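Local coordinates for techylectin-5A (Tachypleus tridentatus, PDB 1JC9), which binds acetyl group-containing substances on cell surfaces as a lectin of innate immunity, agglutinating bacteria and human erythrocytes, at residues Y63-K68 / F131-Q136; R142-D147 / E256-P261; A155-F160 / G174-D179. All blocks are in the same frame, centred on the assembly; numbering follows the deposited sequence.

Interaction 1: Y63-K68 / F131-Q136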
loop_
_atom_site.group_PDB
_atom_site.type_symbol
_atom_site.label_atom_id
_atom_site.label_comp_id
_atom_site.label_asym_id
_atom_site.label_seq_id
_atom_site.Cartn_x
_atom_site.Cartn_y
_atom_site.Cartn_z
ATOM N N TYR A 63 -13.852 -8.650 6.952
ATOM C CA TYR A 63 -13.820 -9.760 7.899
ATOM C C TYR A 63 -12.997 -9.341 9.102
ATOM O O TYR A 63 -12.099 -8.502 8.989
ATOM C CB TYR A 63 -13.149 -10.986 7.284
ATOM C CG TYR A 63 -13.924 -11.669 6.191
ATOM C CD1 TYR A 63 -14.755 -12.753 6.474
ATOM C CD2 TYR A 63 -13.809 -11.248 4.867
ATOM C CE1 TYR A 63 -15.456 -13.408 5.454
ATOM C CE2 TYR A 63 -14.501 -11.891 3.842
ATOM C CZ TYR A 63 -15.322 -12.972 4.143
ATOM O OH TYR A 63 -15.996 -13.620 3.131
ATOM N N ARG A 64 -13.296 -9.937 10.249
ATOM C CA ARG A 64 -12.562 -9.648 11.470
ATOM C C ARG A 64 -11.470 -10.707 11.566
ATOM O O ARG A 64 -11.731 -11.896 11.383
ATOM C CB ARG A 64 -13.488 -9.748 12.685
ATOM C CG ARG A 64 -12.817 -9.390 14.005
ATOM C CD ARG A 64 -13.749 -9.607 15.189
ATOM N NE ARG A 64 -13.102 -9.261 16.454
ATOM C CZ ARG A 64 -13.589 -9.573 17.652
ATOM N NH1 ARG A 64 -14.729 -10.245 17.755
ATOM N NH2 ARG A 64 -12.935 -9.214 18.749
ATOM N N ILE A 65 -10.242 -10.279 11.825
ATOM C CA ILE A 65 -9.145 -11.226 11.941
ATOM C C ILE A 65 -8.420 -11.073 13.272
ATOM O O ILE A 65 -8.524 -10.038 13.934
ATOM C CB ILE A 65 -8.109 -11.056 10.803
ATOM C CG1 ILE A 65 -7.544 -9.632 10.806
ATOM C CG2 ILE A 65 -8.753 -11.379 9.467
ATOM C CD1 ILE A 65 -6.288 -9.480 9.952
ATOM N N TRP A 66 -7.691 -12.118 13.650
ATOM C CA TRP A 66 -6.918 -12.141 14.885
ATOM C C TRP A 66 -5.432 -12.255 14.552
ATOM O O TRP A 66 -4.882 -13.357 14.514
ATOM C CB TRP A 66 -7.318 -13.349 15.745
ATOM C CG TRP A 66 -8.496 -13.131 16.638
ATOM C CD1 TRP A 66 -8.469 -12.852 17.977
ATOM C CD2 TRP A 66 -9.878 -13.182 16.265
ATOM N NE1 TRP A 66 -9.750 -12.730 18.460
ATOM C CE2 TRP A 66 -10.634 -12.925 17.431
ATOM C CE3 TRP A 66 -10.551 -13.419 15.059
ATOM C CZ2 TRP A 66 -12.035 -12.900 17.428
ATOM C CZ3 TRP A 66 -11.946 -13.393 15.057
ATOM C CH2 TRP A 66 -12.669 -13.135 16.237
ATOM N N PRO A 67 -4.761 -11.129 14.282
ATOM C CA PRO A 67 -3.338 -11.290 13.979
ATOM C C PRO A 67 -2.638 -11.865 15.214
ATOM O O PRO A 67 -3.147 -11.745 16.334
ATOM C CB PRO A 67 -2.893 -9.867 13.644
ATOM C CG PRO A 67 -3.830 -9.014 14.431
ATOM C CD PRO A 67 -5.158 -9.713 14.259
ATOM N N LYS A 68 -1.485 -12.496 15.020
ATOM C CA LYS A 68 -0.781 -13.071 16.154
ATOM C C LYS A 68 -0.445 -12.031 17.213
ATOM O O LYS A 68 -0.314 -12.365 18.387
ATOM C CB LYS A 68 0.479 -13.800 15.687
ATOM C CG LYS A 68 0.156 -15.041 14.877
ATOM C CD LYS A 68 1.384 -15.887 14.609
ATOM C CE LYS A 68 0.999 -17.159 13.863
ATOM N NZ LYS A 68 2.173 -18.038 13.603
ATOM N N PHE A 131 2.888 -3.538 10.085
ATOM C CA PHE A 131 4.054 -4.138 10.732
ATOM C C PHE A 131 3.624 -5.461 11.379
ATOM O O PHE A 131 4.272 -6.493 11.204
ATOM C CB PHE A 131 4.606 -3.207 11.821
ATOM C CG PHE A 131 5.458 -3.910 12.845
ATOM C CD1 PHE A 131 6.770 -4.275 12.553
ATOM C CD2 PHE A 131 4.928 -4.244 14.090
ATOM C CE1 PHE A 131 7.545 -4.961 13.482
ATOM C CE2 PHE A 131 5.690 -4.932 15.030
ATOM C CZ PHE A 131 7.005 -5.295 14.728
ATOM N N ALA A 132 2.520 -5.419 12.122
ATOM C CA ALA A 132 2.004 -6.601 12.813
ATOM C C ALA A 132 1.697 -7.753 11.861
ATOM O O ALA A 132 2.046 -8.901 12.135
ATOM C CB ALA A 132 0.750 -6.238 13.611
ATOM N N LEU A 133 1.040 -7.455 10.744
ATOM C CA LEU A 133 0.706 -8.496 9.782
ATOM C C LEU A 133 1.922 -9.044 9.022
ATOM O O LEU A 133 2.101 -10.261 8.947
ATOM C CB LEU A 133 -0.339 -7.982 8.788
ATOM C CG LEU A 133 -1.726 -7.632 9.350
ATOM C CD1 LEU A 133 -2.574 -7.016 8.249
ATOM C CD2 LEU A 133 -2.404 -8.877 9.900
ATOM N N THR A 134 2.760 -8.160 8.478
ATOM C CA THR A 134 3.925 -8.603 7.706
ATOM C C THR A 134 5.006 -9.322 8.495
ATOM O O THR A 134 5.873 -9.981 7.915
ATOM C CB THR A 134 4.583 -7.431 6.936
ATOM O OG1 THR A 134 4.979 -6.397 7.848
ATOM C CG2 THR A 134 3.605 -6.858 5.921
ATOM N N ASN A 135 4.964 -9.204 9.817
ATOM C CA ASN A 135 5.957 -9.865 10.650
ATOM C C ASN A 135 5.488 -11.189 11.258
ATOM O O ASN A 135 6.309 -11.934 11.788
ATOM C CB ASN A 135 6.429 -8.918 11.762
ATOM C CG ASN A 135 7.386 -7.846 11.253
ATOM O OD1 ASN A 135 8.590 -7.905 11.501
ATOM N ND2 ASN A 135 6.854 -6.866 10.529
ATOM N N GLN A 136 4.192 -11.501 11.180
ATOM C CA GLN A 136 3.706 -12.759 11.762
ATOM C C GLN A 136 4.133 -13.957 10.923
ATOM O O GLN A 136 4.135 -15.095 11.394
ATOM C CB GLN A 136 2.181 -12.734 11.970
ATOM C CG GLN A 136 1.321 -12.605 10.734
ATOM C CD GLN A 136 -0.151 -12.445 11.095
ATOM O OE1 GLN A 136 -0.494 -12.302 12.270
ATOM N NE2 GLN A 136 -1.020 -12.460 10.093
HETATM O O HOH W 1 4.418 -16.492 13.550
#

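Interaction 2: R142-D147 / E256-P261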
loop_
_atom_site.group_PDB
_atom_site.type_symbol
_atom_site.label_atom_id
_atom_site.label_comp_id
_atom_site.label_asym_id
_atom_site.label_seq_id
_atom_site.Cartn_x
_atom_site.Cartn_y
_atom_site.Cartn_z
ATOM N N ARG A 142 1.211 -7.571 -3.556
ATOM C CA ARG A 142 0.786 -7.434 -4.939
ATOM C C ARG A 142 0.182 -6.054 -5.167
ATOM O O ARG A 142 -0.610 -5.578 -4.355
ATOM C CB ARG A 142 -0.245 -8.515 -5.293
ATOM C CG ARG A 142 -0.873 -8.328 -6.668
ATOM C CD ARG A 142 -1.793 -9.487 -7.075
ATOM N NE ARG A 142 -2.536 -9.132 -8.283
ATOM C CZ ARG A 142 -2.499 -9.812 -9.424
ATOM N NH1 ARG A 142 -1.755 -10.903 -9.531
ATOM N NH2 ARG A 142 -3.195 -9.383 -10.467
ATOM N N PHE A 143 0.580 -5.410 -6.262
ATOM C CA PHE A 143 0.047 -4.102 -6.629
ATOM C C PHE A 143 -0.875 -4.300 -7.829
ATOM O O PHE A 143 -0.461 -4.858 -8.840
ATOM C CB PHE A 143 1.156 -3.125 -7.056
ATOM C CG PHE A 143 2.059 -2.674 -5.936
ATOM C CD1 PHE A 143 3.164 -3.435 -5.560
ATOM C CD2 PHE A 143 1.822 -1.467 -5.282
ATOM C CE1 PHE A 143 4.023 -3.000 -4.551
ATOM C CE2 PHE A 143 2.673 -1.025 -4.272
ATOM C CZ PHE A 143 3.775 -1.792 -3.907
ATOM N N ASP A 144 -2.127 -3.867 -7.714
ATOM C CA ASP A 144 -3.057 -3.961 -8.826
ATOM C C ASP A 144 -3.327 -2.535 -9.284
ATOM O O ASP A 144 -3.836 -1.716 -8.519
ATOM C CB ASP A 144 -4.354 -4.658 -8.405
ATOM C CG ASP A 144 -4.212 -6.169 -8.376
ATOM O OD1 ASP A 144 -3.708 -6.733 -9.367
ATOM O OD2 ASP A 144 -4.601 -6.799 -7.373
ATOM N N LEU A 145 -2.976 -2.247 -10.533
ATOM C CA LEU A 145 -3.131 -0.910 -11.099
ATOM C C LEU A 145 -4.064 -0.890 -12.311
ATOM O O LEU A 145 -4.083 -1.826 -13.113
ATOM C CB LEU A 145 -1.756 -0.382 -11.521
ATOM C CG LEU A 145 -0.590 -0.735 -10.589
ATOM C CD1 LEU A 145 0.728 -0.464 -11.297
ATOM C CD2 LEU A 145 -0.691 0.076 -9.298
ATOM N N LYS A 146 -4.819 0.192 -12.451
ATOM C CA LYS A 146 -5.745 0.339 -13.568
ATOM C C LYS A 146 -5.764 1.792 -14.038
ATOM O O LYS A 146 -5.768 2.708 -13.213
ATOM C CB LYS A 146 -7.154 -0.084 -13.132
ATOM C CG LYS A 146 -8.210 0.058 -14.220
ATOM C CD LYS A 146 -9.618 -0.188 -13.691
ATOM C CE LYS A 146 -9.803 -1.615 -13.206
ATOM N NZ LYS A 146 -11.189 -1.845 -12.702
ATOM N N ASP A 147 -5.763 2.012 -15.354
ATOM C CA ASP A 147 -5.801 3.377 -15.871
ATOM C C ASP A 147 -7.225 3.764 -16.268
ATOM O O ASP A 147 -8.159 2.988 -16.059
ATOM C CB ASP A 147 -4.842 3.559 -17.058
ATOM C CG ASP A 147 -5.244 2.755 -18.281
ATOM O OD1 ASP A 147 -6.443 2.445 -18.445
ATOM O OD2 ASP A 147 -4.351 2.449 -19.097
ATOM N N GLU A 256 -4.528 -0.721 -5.747
ATOM C CA GLU A 256 -4.688 -1.482 -4.512
ATOM C C GLU A 256 -3.383 -2.177 -4.179
ATOM O O GLU A 256 -2.673 -2.640 -5.071
ATOM C CB GLU A 256 -5.765 -2.566 -4.637
ATOM C CG GLU A 256 -7.187 -2.091 -4.854
ATOM C CD GLU A 256 -8.179 -3.240 -4.771
ATOM O OE1 GLU A 256 -7.780 -4.392 -5.047
ATOM O OE2 GLU A 256 -9.357 -2.996 -4.438
ATOM N N MET A 257 -3.075 -2.237 -2.889
ATOM C CA MET A 257 -1.889 -2.918 -2.394
ATOM C C MET A 257 -2.467 -4.008 -1.497
ATOM O O MET A 257 -3.316 -3.732 -0.649
ATOM C CB MET A 257 -1.011 -1.949 -1.600
ATOM C CG MET A 257 -0.391 -0.855 -2.472
ATOM S SD MET A 257 0.333 0.504 -1.532
ATOM C CE MET A 257 1.668 -0.348 -0.684
ATOM N N LYS A 258 -2.034 -5.248 -1.699
ATOM C CA LYS A 258 -2.558 -6.365 -0.921
ATOM C C LYS A 258 -1.490 -7.422 -0.677
ATOM O O LYS A 258 -0.590 -7.611 -1.502
ATOM C CB LYS A 258 -3.747 -6.976 -1.665
ATOM C CG LYS A 258 -3.395 -7.441 -3.080
ATOM C CD LYS A 258 -4.627 -7.713 -3.941
ATOM C CE LYS A 258 -5.326 -6.422 -4.322
ATOM N NZ LYS A 258 -6.432 -6.651 -5.291
ATOM N N ILE A 259 -1.600 -8.122 0.453
ATOM C CA ILE A 259 -0.626 -9.147 0.799
ATOM C C ILE A 259 -1.225 -10.543 0.966
ATOM O O ILE A 259 -2.409 -10.694 1.265
ATOM C CB ILE A 259 0.167 -8.734 2.078
ATOM C CG1 ILE A 259 -0.775 -8.413 3.241
ATOM C CG2 ILE A 259 0.971 -7.472 1.795
ATOM C CD1 ILE A 259 -1.426 -9.601 3.863
ATOM N N ARG A 260 -0.398 -11.560 0.742
ATOM C CA ARG A 260 -0.807 -12.962 0.862
ATOM C C ARG A 260 0.440 -13.759 1.221
ATOM O O ARG A 260 1.529 -13.460 0.737
ATOM C CB ARG A 260 -1.376 -13.472 -0.468
ATOM C CG ARG A 260 -1.940 -14.886 -0.412
ATOM C CD ARG A 260 -2.732 -15.232 -1.669
ATOM N NE ARG A 260 -1.885 -15.508 -2.825
ATOM C CZ ARG A 260 -2.358 -15.804 -4.034
ATOM N NH1 ARG A 260 -3.669 -15.858 -4.241
ATOM N NH2 ARG A 260 -1.524 -16.056 -5.036
ATOM N N PRO A 261 0.302 -14.785 2.076
ATOM C CA PRO A 261 1.477 -15.576 2.452
ATOM C C PRO A 261 2.175 -16.194 1.243
ATOM O O PRO A 261 1.524 -16.628 0.295
ATOM C CB PRO A 261 0.897 -16.640 3.388
ATOM C CG PRO A 261 -0.296 -15.961 3.979
ATOM C CD PRO A 261 -0.899 -15.266 2.776
#

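Interaction 3: A155-F160 / G174-D179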
loop_
_atom_site.group_PDB
_atom_site.type_symbol
_atom_site.label_atom_id
_atom_site.label_comp_id
_atom_site.label_asym_id
_atom_site.label_seq_id
_atom_site.Cartn_x
_atom_site.Cartn_y
_atom_site.Cartn_z
ATOM N N ALA A 155 2.103 -5.973 -10.211
ATOM C CA ALA A 155 3.495 -6.180 -9.841
ATOM C C ALA A 155 3.473 -6.957 -8.536
ATOM O O ALA A 155 2.654 -6.687 -7.656
ATOM C CB ALA A 155 4.198 -4.849 -9.647
ATOM N N ILE A 156 4.362 -7.931 -8.428
ATOM C CA ILE A 156 4.459 -8.759 -7.240
ATOM C C ILE A 156 5.871 -8.620 -6.689
ATOM O O ILE A 156 6.832 -8.580 -7.453
ATOM C CB ILE A 156 4.244 -10.261 -7.574
ATOM C CG1 ILE A 156 2.903 -10.470 -8.284
ATOM C CG2 ILE A 156 4.320 -11.096 -6.296
ATOM C CD1 ILE A 156 1.704 -10.291 -7.405
ATOM N N TYR A 157 5.986 -8.527 -5.368
ATOM C CA TYR A 157 7.286 -8.451 -4.718
ATOM C C TYR A 157 7.263 -9.459 -3.579
ATOM O O TYR A 157 6.371 -9.420 -2.723
ATOM C CB TYR A 157 7.560 -7.059 -4.139
ATOM C CG TYR A 157 7.763 -5.993 -5.179
ATOM C CD1 TYR A 157 6.679 -5.340 -5.754
ATOM C CD2 TYR A 157 9.045 -5.667 -5.623
ATOM C CE1 TYR A 157 6.860 -4.387 -6.750
ATOM C CE2 TYR A 157 9.240 -4.717 -6.622
ATOM C CZ TYR A 157 8.143 -4.082 -7.181
ATOM O OH TYR A 157 8.327 -3.145 -8.173
ATOM N N GLN A 158 8.230 -10.368 -3.572
ATOM C CA GLN A 158 8.298 -11.359 -2.509
ATOM C C GLN A 158 8.938 -10.766 -1.265
ATOM O O GLN A 158 9.525 -9.682 -1.307
ATOM C CB GLN A 158 9.120 -12.570 -2.945
ATOM C CG GLN A 158 8.461 -13.425 -3.998
ATOM C CD GLN A 158 9.135 -14.779 -4.128
ATOM O OE1 GLN A 158 9.038 -15.619 -3.228
ATOM N NE2 GLN A 158 9.833 -14.993 -5.241
ATOM N N ASP A 159 8.806 -11.487 -0.157
ATOM C CA ASP A 159 9.398 -11.090 1.110
ATOM C C ASP A 159 9.162 -9.630 1.459
ATOM O O ASP A 159 10.109 -8.864 1.639
ATOM C CB ASP A 159 10.902 -11.380 1.083
ATOM C CG ASP A 159 11.217 -12.778 0.569
ATOM O OD1 ASP A 159 10.469 -13.720 0.905
ATOM O OD2 ASP A 159 12.220 -12.943 -0.163
ATOM N N PHE A 160 7.893 -9.255 1.564
ATOM C CA PHE A 160 7.514 -7.889 1.900
ATOM C C PHE A 160 7.265 -7.739 3.398
ATOM O O PHE A 160 6.513 -8.515 3.990
ATOM C CB PHE A 160 6.236 -7.502 1.148
ATOM C CG PHE A 160 5.576 -6.249 1.666
ATOM C CD1 PHE A 160 6.210 -5.017 1.561
ATOM C CD2 PHE A 160 4.327 -6.310 2.280
ATOM C CE1 PHE A 160 5.615 -3.861 2.059
ATOM C CE2 PHE A 160 3.721 -5.160 2.784
ATOM C CZ PHE A 160 4.370 -3.927 2.673
ATOM N N GLY A 174 11.628 -8.253 -1.632
ATOM C CA GLY A 174 12.466 -9.154 -2.399
ATOM C C GLY A 174 12.262 -9.012 -3.899
ATOM O O GLY A 174 11.949 -7.926 -4.398
ATOM N N ASN A 175 12.417 -10.120 -4.619
ATOM C CA ASN A 175 12.291 -10.123 -6.077
ATOM C C ASN A 175 10.957 -9.695 -6.670
ATOM O O ASN A 175 9.882 -9.984 -6.139
ATOM C CB ASN A 175 12.660 -11.501 -6.635
ATOM C CG ASN A 175 14.109 -11.862 -6.378
ATOM O OD1 ASN A 175 15.013 -11.070 -6.644
ATOM N ND2 ASN A 175 14.340 -13.063 -5.865
ATOM N N TYR A 176 11.067 -9.016 -7.806
ATOM C CA TYR A 176 9.938 -8.503 -8.561
ATOM C C TYR A 176 9.518 -9.458 -9.682
ATOM O O TYR A 176 10.316 -10.247 -10.180
ATOM C CB TYR A 176 10.331 -7.155 -9.176
ATOM C CG TYR A 176 9.497 -6.741 -10.370
ATOM C CD1 TYR A 176 8.269 -6.104 -10.203
ATOM C CD2 TYR A 176 9.927 -7.018 -11.673
ATOM C CE1 TYR A 176 7.486 -5.751 -11.299
ATOM C CE2 TYR A 176 9.152 -6.673 -12.778
ATOM C CZ TYR A 176 7.932 -6.038 -12.581
ATOM O OH TYR A 176 7.158 -5.682 -13.661
ATOM N N SER A 177 8.250 -9.378 -10.061
ATOM C CA SER A 177 7.706 -10.165 -11.155
ATOM C C SER A 177 6.382 -9.491 -11.489
ATOM O O SER A 177 5.758 -8.888 -10.613
ATOM C CB SER A 177 7.502 -11.633 -10.747
ATOM O OG SER A 177 6.433 -11.783 -9.840
ATOM N N GLY A 178 5.973 -9.558 -12.752
ATOM C CA GLY A 178 4.730 -8.931 -13.162
ATOM C C GLY A 178 4.903 -8.169 -14.466
ATOM O O GLY A 178 5.925 -8.316 -15.135
ATOM N N ASP A 179 3.921 -7.347 -14.824
ATOM C CA ASP A 179 3.995 -6.585 -16.069
ATOM C C ASP A 179 3.801 -5.076 -15.924
ATOM O O ASP A 179 3.681 -4.372 -16.921
ATOM C CB ASP A 179 2.973 -7.124 -17.078
ATOM C CG ASP A 179 1.552 -7.095 -16.547
ATOM O OD1 ASP A 179 1.296 -6.388 -15.546
ATOM O OD2 ASP A 179 0.686 -7.774 -17.137
HETATM O O HOH W 2 12.993 -12.585 -2.886
#

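Interaction 1: Y63-K68 / F131-Q136
Gln136 and Lys68 form the polar half of this contact, Leu133 with Ile65 and Pro67 the apolar half. The tight part is the amide. Its OE1 accepts the backbone N-H of Lys68 at 2.9 Å, with an N-H...O angle of 167° and the donor almost on the extended line of the C=O bond. From CG, set between the backbone N and carbonyl carbon of Gln136 (chi1 63°), the extended chain carries the amide across to Pro67, where OE1 lies 3.5 Å from Pro67 CA. The other end of the amide, NE2, is held by Thr47 O and Tyr139 OH, so both of its polar atoms are engaged and its rotation is fixed. Beside it, Leu133 reaches in with one branch: CD2 lies 3.9 Å from Pro67 CB and equally far from Ile65 CD1. Val73 of helix 70-73 packs on Pro67 and Ala132, continuing this buried side. The outer side is looser. The extended side chain of Lys68, an exposed residue, crosses that of Gln136 with its CD 4.2 Å from Gln136 CB, and Lys68 NZ donates to a water (2.7 Å) that in turn donates to Gln136 O (2.6 Å). In the fibrinogen C-terminal fold, this pairing docks helix 127-136 against the loop that leaves sheet strand 61-65.

Interaction 2: R142-D147 / E256-P261
Lys258, Asp144 and Arg142 lose the most surface to this contact, and all three project from the same face of two antiparallel strands. Lys258 starts with CG between its backbone N and carbonyl carbon (chi1 57°), and a bend at chi3 (71°) turns CE towards the neighbouring strand. Its NZ meets Asp144 OD2 at 2.8 Å, on the anti side of the carboxylate, and Glu256 OE1 of its own strand at 2.6 Å. Asp81 OD2 adds a third acidic partner; three carboxylates round one ammonium would be expected to hold it charged, while Arg142 and Arg94 share the negative charge of Asp144 and Glu256. Asp144 is gripped from its other oxygen by Arg142: NE and NH2 approach side-on, both bonding OD1, with NH2 at 2.9 Å on the syn lone pair. Strands 139-146 and 250-261 are neighbours in the antiparallel sheet of the fibrinogen C-terminal domain; their short segments run 154° apart in direction. Arg142 with Lys258 and Asp144 with Glu256 are hydrogen-bonded pairs whose side chains leave one face, bringing the four charged groups together; the shortest rung is Arg142 N to Lys258 O, 2.7 Å. Phe143 and Met257 make a non-hydrogen-bonded pair on the reverse face. Their side chains lie side by side, Met257 CG 3.6 Å from Phe143 CE2 and SD 5.1 Å from the ring centroid, an oblique Met-aromatic contact. Phe184 meets the same ring edge-to-face.

Interaction 3: A155-F160 / G174-D179
Strands 155-157 and 176-178 pair as an antiparallel ladder, their axes approaching to 4.7 Å and 154° apart in direction, within the sheet of the fibrinogen C-terminal fold. Ile156 and Ser177 are the hydrogen-bonded pair, its shorter bond being Ile156 N to Ser177 O at 2.8 Å; Tyr157 with Tyr176 and Ala155 with Gly178 are non-hydrogen-bonded. Where segment 155-160 turns a corner at Gln158 and Asp159, Gln158 still exchanges backbone bonds with Asn175 O and Gly174 N. The two tyrosines share one face. With CG anti to its backbone N (chi1 159°), Tyr176 lays its ring alongside Ala155, the CE1 edge 3.8 Å from Ala155 CB. The tyrosine rings are oblique, planes at 50°, with Tyr157 CZ 3.6 Å from Tyr176 CD1. Both hydroxyls bond beyond the contact: Tyr157 OH to Asn182 OD1 and Phe184 N, Tyr176 OH to Gly181 N. Tyr157 is thus tied to the chain a few residues before Arg186, implicated in ligand binding; the side chains of Tyr157 and Arg186 are about 8 Å apart. On the other face, Ser177 OG lies 3.5 Å from Ile156 CB. At the corner, one water donates to Asp159 OD2 (2.9 Å) and accepts from Asn175 N (3.1 Å).

How the interactions relate
From the N terminus, interaction 1 closes first, bringing helix 127-136 back to the loop after strand 61-65; the intervening chain includes strands 76-81 and 89-95. Interaction 2 opens next, on strand 139-146, and closes only when strand 250-261 returns near the C-terminal end. Interaction 3 opens and closes within that long excursion, so 2 and 3 are nested and neither crosses interaction 1, which precedes both. Strand 139-146 lies between strands 250-261 and 152-162, paired with the first in interaction 2 and joined to the second by a probable hydrogen bond, Phe143 N to Ala155 O, 2.8 Å. Interactions 1 and 3 meet where Thr134 CG2 packs on Phe160 CE2, linking helix and sheet.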